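Serine protease inhibitor 4, isoform B (Drosophila melanogaster, PDB 4P0F) probably inhibits serine and cysteine endopeptidases by the serpin mechanism, and is seen here cleaved, after loop insertion. Local coordinates at residues 98-110 with 300-312. Numbering follows the deposited sequence.
Sequences FVMDGYQLRQEFD and EFGKMLQSPEPLK
Leu105 and Leu305 meet where two loops pair in a single beta bridge. Gln306 N gives a hydrogen bond to Gln104 O, and Arg106 N bonds to Met304 O at 2.9 Å. Arg106 stands just before helix 107-115, so the bridge ties that helix start to the loop before strand 311-324.

The tight part lies on the inner side. Met304 CA sits over one face of the Phe109 ring, 4.1 Å from its centroid, a CH-pi contact, with CG toward the rim. Phe109 CG is anti to the backbone N (chi1 -175°), which swings the ring onto Met304. Leu305 spreads its two methyls: CD2 packs on Leu105 CD2 at 3.7 Å, and CD1 on Tyr103 CD2. Met304 also touches Leu163 on strand 161-174 and Val339 on strand 328-341. Strand 328-341 lies between 161-174 and 311-324, consistent with the inserted reactive-centre loop of a cleaved serpin; the contact sits at one end of this central sheet.

Tyr103 closes one end. Its OH donates to the syn side of Glu309 OE2 at 2.7 Å, while Ser307 CB lies at the ring edge. Glu309 OE1 forms a salt bridge with Arg162. A phenylalanine in place of Tyr103 would lack the hydroxyl and would probably leave Glu309 OE2 without this donor.

The outer side is looser. Gln104 and Gln306 lie exposed and cross obliquely. A water bridges Gln104 N and Ser307 N. Arg106 is the exception: exposed, yet clamped along the loop. Its CG lies 3.2 Å from Leu305 O, and a bend at chi3 (70°) brings NH1 to Gly302 O at 3.0 Å, near the guanidinium plane.

Apolar groups thus fill the inner side, backbone bonds pair the loops, and a shared carboxylate links Tyr103 to Arg162.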
ATOM      1  N   PHE A  98     -12.802   6.969 -13.356  1.00 16.94           N
ATOM      2  CA  PHE A  98     -13.332   8.257 -13.773  1.00 16.20           C
ATOM      3  C   PHE A  98     -12.969   8.448 -15.238  1.00 19.04           C
ATOM      4  O   PHE A  98     -11.792   8.410 -15.588  1.00 17.38           O
ATOM      5  CB  PHE A  98     -12.771   9.375 -12.911  1.00 17.71           C
ATOM      6  CG  PHE A  98     -13.029   9.195 -11.433  1.00 16.19           C
ATOM      7  CD1 PHE A  98     -12.149   8.469 -10.646  1.00 18.45           C
ATOM      8  CD2 PHE A  98     -14.139   9.771 -10.837  1.00 19.04           C
ATOM      9  CE1 PHE A  98     -12.379   8.316  -9.300  1.00 20.93           C
ATOM     10  CE2 PHE A  98     -14.376   9.622  -9.484  1.00 20.65           C
ATOM     11  CZ  PHE A  98     -13.491   8.891  -8.715  1.00 19.42           C
ATOM     12  N   VAL A  99     -13.983   8.643 -16.082  1.00 17.25           N
ATOM     13  CA  VAL A  99     -13.819   8.557 -17.539  1.00 17.65           C
ATOM     14  C   VAL A  99     -14.177   9.880 -18.216  1.00 18.66           C
ATOM     15  O   VAL A  99     -15.191  10.496 -17.899  1.00 20.47           O
ATOM     16  CB  VAL A  99     -14.703   7.437 -18.124  1.00 18.07           C
ATOM     17  CG1 VAL A  99     -14.436   7.239 -19.636  1.00 19.36           C
ATOM     18  CG2 VAL A  99     -14.471   6.134 -17.357  1.00 22.97           C
ATOM     19  N   MET A 100     -13.321  10.312 -19.136  1.00 18.84           N
ATOM     20  CA  MET A 100     -13.554  11.529 -19.920  1.00 19.99           C
ATOM     21  C   MET A 100     -14.970  11.546 -20.491  1.00 21.11           C
ATOM     22  O   MET A 100     -15.394  10.575 -21.121  1.00 21.27           O
ATOM     23  CB  MET A 100     -12.509  11.624 -21.043  1.00 20.24           C
ATOM     24  CG  MET A 100     -12.605  12.845 -21.969  1.00 21.61           C
ATOM     25  SD  MET A 100     -12.034  14.372 -21.186  1.00 24.97           S
ATOM     26  CE  MET A 100     -13.481  14.871 -20.394  1.00 22.39           C
ATOM     27  N   ASP A 101     -15.710  12.632 -20.254  1.00 22.08           N
ATOM     28  CA  ASP A 101     -17.050  12.781 -20.829  1.00 23.47           C
ATOM     29  C   ASP A 101     -17.038  12.453 -22.311  1.00 25.42           C
ATOM     30  O   ASP A 101     -16.175  12.933 -23.044  1.00 24.49           O
ATOM     31  CB  ASP A 101     -17.586  14.205 -20.672  1.00 24.75           C
ATOM     32  CG  ASP A 101     -18.041  14.528 -19.259  1.00 32.03           C
ATOM     33  OD1 ASP A 101     -18.326  13.602 -18.467  1.00 29.37           O
ATOM     34  OD2 ASP A 101     -18.132  15.737 -18.956  1.00 34.61           O
ATOM     35  N   GLY A 102     -18.018  11.666 -22.743  1.00 24.85           N
ATOM     36  CA  GLY A 102     -18.204  11.356 -24.150  1.00 28.31           C
ATOM     37  C   GLY A 102     -17.535  10.066 -24.589  1.00 25.11           C
ATOM     38  O   GLY A 102     -17.879   9.510 -25.637  1.00 26.42           O
ATOM     39  N   TYR A 103     -16.575   9.583 -23.803  1.00 23.54           N
ATOM     40  CA  TYR A 103     -15.900   8.328 -24.117  1.00 22.88           C
ATOM     41  C   TYR A 103     -16.588   7.160 -23.419  1.00 32.60           C
ATOM     42  O   TYR A 103     -17.000   7.269 -22.271  1.00 35.44           O
ATOM     43  CB  TYR A 103     -14.419   8.397 -23.725  1.00 21.68           C
ATOM     44  CG  TYR A 103     -13.630   9.266 -24.670  1.00 22.38           C
ATOM     45  CD1 TYR A 103     -13.565  10.635 -24.489  1.00 22.78           C
ATOM     46  CD2 TYR A 103     -12.978   8.721 -25.777  1.00 22.91           C
ATOM     47  CE1 TYR A 103     -12.866  11.442 -25.368  1.00 23.67           C
ATOM     48  CE2 TYR A 103     -12.269   9.519 -26.642  1.00 23.79           C
ATOM     49  CZ  TYR A 103     -12.212  10.880 -26.432  1.00 24.16           C
ATOM     50  OH  TYR A 103     -11.520  11.695 -27.295  1.00 25.27           O
ATOM     51  N   GLN A 104     -16.742   6.061 -24.147  1.00 25.86           N
ATOM     52  CA  GLN A 104     -17.369   4.856 -23.622  1.00 22.86           C
ATOM     53  C   GLN A 104     -16.314   3.784 -23.387  1.00 22.48           C
ATOM     54  O   GLN A 104     -15.435   3.574 -24.224  1.00 24.38           O
ATOM     55  CB  GLN A 104     -18.427   4.335 -24.588  1.00 24.50           C
ATOM     56  CG  GLN A 104     -19.497   5.355 -24.932  1.00 34.76           C
ATOM     57  CD  GLN A 104     -20.651   4.739 -25.677  1.00 52.21           C
ATOM     58  OE1 GLN A 104     -20.729   4.815 -26.906  1.00 48.79           O
ATOM     59  NE2 GLN A 104     -21.559   4.114 -24.938  1.00 62.29           N
ATOM     60  N   LEU A 105     -16.412   3.113 -22.251  1.00 25.16           N
ATOM     61  CA  LEU A 105     -15.563   1.965 -21.970  1.00 25.48           C
ATOM     62  C   LEU A 105     -15.939   0.809 -22.878  1.00 21.60           C
ATOM     63  O   LEU A 105     -17.091   0.680 -23.275  1.00 24.32           O
ATOM     64  CB  LEU A 105     -15.705   1.532 -20.518  1.00 22.85           C
ATOM     65  CG  LEU A 105     -15.366   2.559 -19.439  1.00 22.88           C
ATOM     66  CD1 LEU A 105     -15.457   1.913 -18.075  1.00 24.91           C
ATOM     67  CD2 LEU A 105     -13.991   3.156 -19.651  1.00 24.49           C
ATOM     68  N   ARG A 106     -14.969  -0.034 -23.214  1.00 22.21           N
ATOM     69  CA  ARG A 106     -15.278  -1.277 -23.900  1.00 22.23           C
ATOM     70  C   ARG A 106     -16.030  -2.191 -22.946  1.00 23.99           C
ATOM     71  O   ARG A 106     -15.807  -2.147 -21.742  1.00 23.44           O
ATOM     72  CB  ARG A 106     -14.004  -1.944 -24.417  1.00 22.14           C
ATOM     73  CG  ARG A 106     -13.325  -1.119 -25.489  1.00 31.65           C
ATOM     74  CD  ARG A 106     -12.227  -1.869 -26.205  1.00 34.15           C
ATOM     75  NE  ARG A 106     -12.734  -2.931 -27.069  1.00 38.70           N
ATOM     76  CZ  ARG A 106     -11.971  -3.677 -27.865  1.00 50.50           C
ATOM     77  NH1 ARG A 106     -10.661  -3.473 -27.925  1.00 48.65           N
ATOM     78  NH2 ARG A 106     -12.519  -4.627 -28.611  1.00 62.38           N
ATOM     79  N   GLN A 107     -16.919  -3.016 -23.489  1.00 23.71           N
ATOM     80  CA  GLN A 107     -17.808  -3.828 -22.662  1.00 25.23           C
ATOM     81  C   GLN A 107     -17.062  -4.767 -21.704  1.00 23.34           C
ATOM     82  O   GLN A 107     -17.390  -4.821 -20.520  1.00 23.30           O
ATOM     83  CB  GLN A 107     -18.755  -4.645 -23.543  1.00 28.86           C
ATOM     84  CG  GLN A 107     -19.815  -5.401 -22.754  1.00 35.57           C
ATOM     85  CD  GLN A 107     -20.732  -6.227 -23.640  1.00 60.48           C
ATOM     86  OE1 GLN A 107     -20.889  -5.949 -24.830  1.00 66.50           O
ATOM     87  NE2 GLN A 107     -21.338  -7.255 -23.060  1.00 70.41           N
ATOM     88  N   GLU A 108     -16.063  -5.497 -22.190  1.00 24.11           N
ATOM     89  CA  GLU A 108     -15.380  -6.468 -21.332  1.00 26.01           C
ATOM     90  C   GLU A 108     -14.623  -5.784 -20.188  1.00 25.17           C
ATOM     91  O   GLU A 108     -14.673  -6.243 -19.047  1.00 20.81           O
ATOM     92  CB  GLU A 108     -14.426  -7.337 -22.151  1.00 26.07           C
ATOM     93  CG  GLU A 108     -13.667  -8.392 -21.339  1.00 27.78           C
ATOM     94  CD  GLU A 108     -14.568  -9.486 -20.776  1.00 45.15           C
ATOM     95  OE1 GLU A 108     -15.785  -9.479 -21.060  1.00 42.78           O
ATOM     96  OE2 GLU A 108     -14.055 -10.366 -20.053  1.00 45.29           O
ATOM     97  N   PHE A 109     -13.911  -4.705 -20.502  1.00 21.67           N
ATOM     98  CA  PHE A 109     -13.218  -3.887 -19.503  1.00 22.05           C
ATOM     99  C   PHE A 109     -14.201  -3.419 -18.430  1.00 20.98           C
ATOM    100  O   PHE A 109     -13.969  -3.570 -17.226  1.00 19.49           O
ATOM    101  CB  PHE A 109     -12.555  -2.695 -20.209  1.00 20.29           C
ATOM    102  CG  PHE A 109     -11.693  -1.818 -19.325  1.00 17.34           C
ATOM    103  CD1 PHE A 109     -10.646  -2.342 -18.593  1.00 17.15           C
ATOM    104  CD2 PHE A 109     -11.900  -0.448 -19.290  1.00 18.38           C
ATOM    105  CE1 PHE A 109      -9.838  -1.522 -17.824  1.00 19.57           C
ATOM    106  CE2 PHE A 109     -11.098   0.375 -18.534  1.00 21.22           C
ATOM    107  CZ  PHE A 109     -10.064  -0.166 -17.787  1.00 19.15           C
ATOM    108  N   ASP A 110     -15.309  -2.856 -18.884  1.00 19.64           N
ATOM    109  CA  ASP A 110     -16.349  -2.359 -17.994  1.00 21.13           C
ATOM    110  C   ASP A 110     -16.915  -3.476 -17.128  1.00 20.17           C
ATOM    111  O   ASP A 110     -17.106  -3.299 -15.921  1.00 23.09           O
ATOM    112  CB  ASP A 110     -17.476  -1.711 -18.805  1.00 22.14           C
ATOM    113  CG  ASP A 110     -18.574  -1.139 -17.927  1.00 36.44           C
ATOM    114  OD1 ASP A 110     -18.258  -0.340 -17.030  1.00 37.35           O
ATOM    115  OD2 ASP A 110     -19.747  -1.505 -18.120  1.00 44.99           O
ATOM    116  N   GLU A 300       0.237  -0.026 -25.060  1.00 16.12           N
ATOM    117  CA  GLU A 300      -0.892  -0.694 -25.689  1.00 16.86           C
ATOM    118  C   GLU A 300      -2.049  -0.836 -24.710  1.00 20.62           C
ATOM    119  O   GLU A 300      -2.063  -1.749 -23.886  1.00 17.83           O
ATOM    120  CB  GLU A 300      -0.457  -2.062 -26.207  1.00 17.10           C
ATOM    121  CG  GLU A 300       0.580  -1.956 -27.329  1.00 18.28           C
ATOM    122  CD  GLU A 300       1.881  -2.698 -27.102  1.00 22.20           C
ATOM    123  OE1 GLU A 300       2.242  -2.988 -25.947  1.00 19.16           O
ATOM    124  OE2 GLU A 300       2.561  -2.990 -28.117  1.00 23.11           O
ATOM    125  N   PHE A 301      -3.013   0.082 -24.793  1.00 17.14           N
ATOM    126  CA  PHE A 301      -4.172   0.061 -23.908  1.00 16.30           C
ATOM    127  C   PHE A 301      -5.460   0.103 -24.723  1.00 19.36           C
ATOM    128  O   PHE A 301      -6.437   0.740 -24.332  1.00 19.29           O
ATOM    129  CB  PHE A 301      -4.130   1.233 -22.922  1.00 18.43           C
ATOM    130  CG  PHE A 301      -3.164   1.040 -21.789  1.00 15.95           C
ATOM    131  CD1 PHE A 301      -3.446   0.165 -20.759  1.00 15.46           C
ATOM    132  CD2 PHE A 301      -1.977   1.741 -21.758  1.00 15.84           C
ATOM    133  CE1 PHE A 301      -2.554  -0.013 -19.724  1.00 14.52           C
ATOM    134  CE2 PHE A 301      -1.082   1.567 -20.718  1.00 17.11           C
ATOM    135  CZ  PHE A 301      -1.376   0.698 -19.705  1.00 17.57           C
ATOM    136  N   GLY A 302      -5.462  -0.609 -25.847  1.00 16.92           N
ATOM    137  CA  GLY A 302      -6.590  -0.591 -26.751  1.00 16.71           C
ATOM    138  C   GLY A 302      -7.849  -1.291 -26.287  1.00 18.92           C
ATOM    139  O   GLY A 302      -8.871  -1.241 -26.986  1.00 20.74           O
ATOM    140  N   LYS A 303      -7.801  -1.932 -25.120  1.00 18.73           N
ATOM    141  CA  LYS A 303      -8.972  -2.623 -24.616  1.00 18.16           C
ATOM    142  C   LYS A 303      -9.727  -1.804 -23.565  1.00 18.06           C
ATOM    143  O   LYS A 303     -10.712  -2.280 -23.013  1.00 22.08           O
ATOM    144  CB  LYS A 303      -8.579  -3.992 -24.068  1.00 18.70           C
ATOM    145  CG  LYS A 303      -8.494  -5.040 -25.188  1.00 27.44           C
ATOM    146  CD  LYS A 303      -7.737  -6.296 -24.764  1.00 43.28           C
ATOM    147  CE  LYS A 303      -8.622  -7.294 -24.044  1.00 58.98           C
ATOM    148  NZ  LYS A 303      -7.849  -8.503 -23.620  1.00 39.99           N
ATOM    149  N   MET A 304      -9.297  -0.565 -23.336  1.00 17.19           N
ATOM    150  CA  MET A 304      -9.972   0.311 -22.381  1.00 17.28           C
ATOM    151  C   MET A 304     -11.217   0.991 -22.959  1.00 18.49           C
ATOM    152  O   MET A 304     -12.297   0.887 -22.392  1.00 20.49           O
ATOM    153  CB  MET A 304      -9.006   1.378 -21.871  1.00 16.17           C
ATOM    154  CG  MET A 304      -7.984   0.830 -20.915  1.00 15.20           C
ATOM    155  SD  MET A 304      -6.901   2.111 -20.260  1.00 18.57           S
ATOM    156  CE  MET A 304      -6.251   1.272 -18.800  1.00 16.70           C
ATOM    157  N   LEU A 305     -11.055   1.671 -24.091  1.00 18.71           N
ATOM    158  CA  LEU A 305     -12.119   2.501 -24.671  1.00 21.73           C
ATOM    159  C   LEU A 305     -12.583   2.025 -26.047  1.00 22.57           C
ATOM    160  O   LEU A 305     -11.819   1.430 -26.806  1.00 21.86           O
ATOM    161  CB  LEU A 305     -11.636   3.940 -24.806  1.00 21.73           C
ATOM    162  CG  LEU A 305     -11.138   4.651 -23.550  1.00 21.24           C
ATOM    163  CD1 LEU A 305     -10.660   6.046 -23.917  1.00 22.01           C
ATOM    164  CD2 LEU A 305     -12.223   4.710 -22.508  1.00 20.56           C
ATOM    165  N   GLN A 306     -13.826   2.328 -26.401  1.00 23.59           N
ATOM    166  CA  GLN A 306     -14.294   1.997 -27.737  1.00 23.19           C
ATOM    167  C   GLN A 306     -13.505   2.791 -28.786  1.00 23.34           C
ATOM    168  O   GLN A 306     -13.285   2.327 -29.899  1.00 25.08           O
ATOM    169  CB  GLN A 306     -15.796   2.264 -27.857  1.00 26.19           C
ATOM    170  CG  GLN A 306     -16.600   1.413 -26.889  1.00 29.14           C
ATOM    171  CD  GLN A 306     -18.094   1.539 -27.076  1.00 56.33           C
ATOM    172  OE1 GLN A 306     -18.570   2.400 -27.812  1.00 65.97           O
ATOM    173  NE2 GLN A 306     -18.844   0.677 -26.402  1.00 62.61           N
ATOM    174  N   SER A 307     -13.083   3.993 -28.414  1.00 23.04           N
ATOM    175  CA  SER A 307     -12.275   4.840 -29.283  1.00 21.76           C
ATOM    176  C   SER A 307     -10.961   4.196 -29.681  1.00 23.22           C
ATOM    177  O   SER A 307     -10.292   3.613 -28.828  1.00 21.24           O
ATOM    178  CB  SER A 307     -11.979   6.164 -28.576  1.00 22.56           C
ATOM    179  OG  SER A 307     -10.995   6.891 -29.289  1.00 24.87           O
ATOM    180  N   PRO A 308     -10.555   4.337 -30.953  1.00 21.81           N
ATOM    181  CA  PRO A 308      -9.266   3.754 -31.343  1.00 25.69           C
ATOM    182  C   PRO A 308      -8.040   4.609 -30.978  1.00 21.83           C
ATOM    183  O   PRO A 308      -6.919   4.211 -31.307  1.00 25.66           O
ATOM    184  CB  PRO A 308      -9.398   3.616 -32.861  1.00 26.89           C
ATOM    185  CG  PRO A 308     -10.304   4.698 -33.252  1.00 30.45           C
ATOM    186  CD  PRO A 308     -11.283   4.875 -32.120  1.00 22.42           C
ATOM    187  N   GLU A 309      -8.238   5.730 -30.289  1.00 21.64           N
ATOM    188  CA  GLU A 309      -7.123   6.568 -29.847  1.00 19.83           C
ATOM    189  C   GLU A 309      -6.109   5.770 -29.049  1.00 19.37           C
ATOM    190  O   GLU A 309      -6.464   5.166 -28.038  1.00 20.68           O
ATOM    191  CB  GLU A 309      -7.606   7.722 -28.968  1.00 19.57           C
ATOM    192  CG  GLU A 309      -8.439   8.754 -29.694  1.00 21.44           C
ATOM    193  CD  GLU A 309      -9.057   9.777 -28.764  1.00 25.87           C
ATOM    194  OE1 GLU A 309      -8.653   9.829 -27.584  1.00 24.26           O
ATOM    195  OE2 GLU A 309      -9.962  10.522 -29.210  1.00 28.56           O
ATOM    196  N   PRO A 310      -4.844   5.762 -29.488  1.00 20.21           N
ATOM    197  CA  PRO A 310      -3.832   5.134 -28.634  1.00 18.30           C
ATOM    198  C   PRO A 310      -3.674   5.869 -27.304  1.00 20.78           C
ATOM    199  O   PRO A 310      -3.729   7.103 -27.270  1.00 21.19           O
ATOM    200  CB  PRO A 310      -2.556   5.233 -29.474  1.00 22.48           C
ATOM    201  CG  PRO A 310      -3.025   5.327 -30.859  1.00 27.56           C
ATOM    202  CD  PRO A 310      -4.299   6.099 -30.814  1.00 24.90           C
ATOM    203  N   LEU A 311      -3.475   5.102 -26.230  1.00 18.76           N
ATOM    204  CA  LEU A 311      -3.407   5.637 -24.871  1.00 16.89           C
ATOM    205  C   LEU A 311      -2.091   5.278 -24.207  1.00 14.56           C
ATOM    206  O   LEU A 311      -1.440   4.305 -24.592  1.00 17.92           O
ATOM    207  CB  LEU A 311      -4.553   5.092 -24.006  1.00 16.73           C
ATOM    208  CG  LEU A 311      -5.979   5.214 -24.559  1.00 19.44           C
ATOM    209  CD1 LEU A 311      -6.962   4.536 -23.609  1.00 18.23           C
ATOM    210  CD2 LEU A 311      -6.354   6.663 -24.775  1.00 20.06           C
ATOM    211  N   LYS A 312      -1.712   6.057 -23.196  1.00 15.10           N
ATOM    212  CA  LYS A 312      -0.594   5.704 -22.328  1.00 14.43           C
ATOM    213  C   LYS A 312      -0.823   6.242 -20.913  1.00 15.82           C
ATOM    214  O   LYS A 312      -1.677   7.086 -20.681  1.00 15.28           O
ATOM    215  CB  LYS A 312       0.725   6.237 -22.892  1.00 17.54           C
ATOM    216  CG  LYS A 312       0.877   7.733 -22.818  1.00 16.65           C
ATOM    217  CD  LYS A 312       2.175   8.180 -23.465  1.00 20.97           C
ATOM    218  CE  LYS A 312       2.326   9.690 -23.412  1.00 31.95           C
ATOM    219  NZ  LYS A 312       3.629  10.117 -24.001  1.00 33.06           N
TER
HETATM  220  O   HOH W   1     -14.928   5.797 -26.617  1.00 18.25           O
HETATM  221  O   HOH W   2     -12.040  -4.634 -23.016  1.00 20.38           O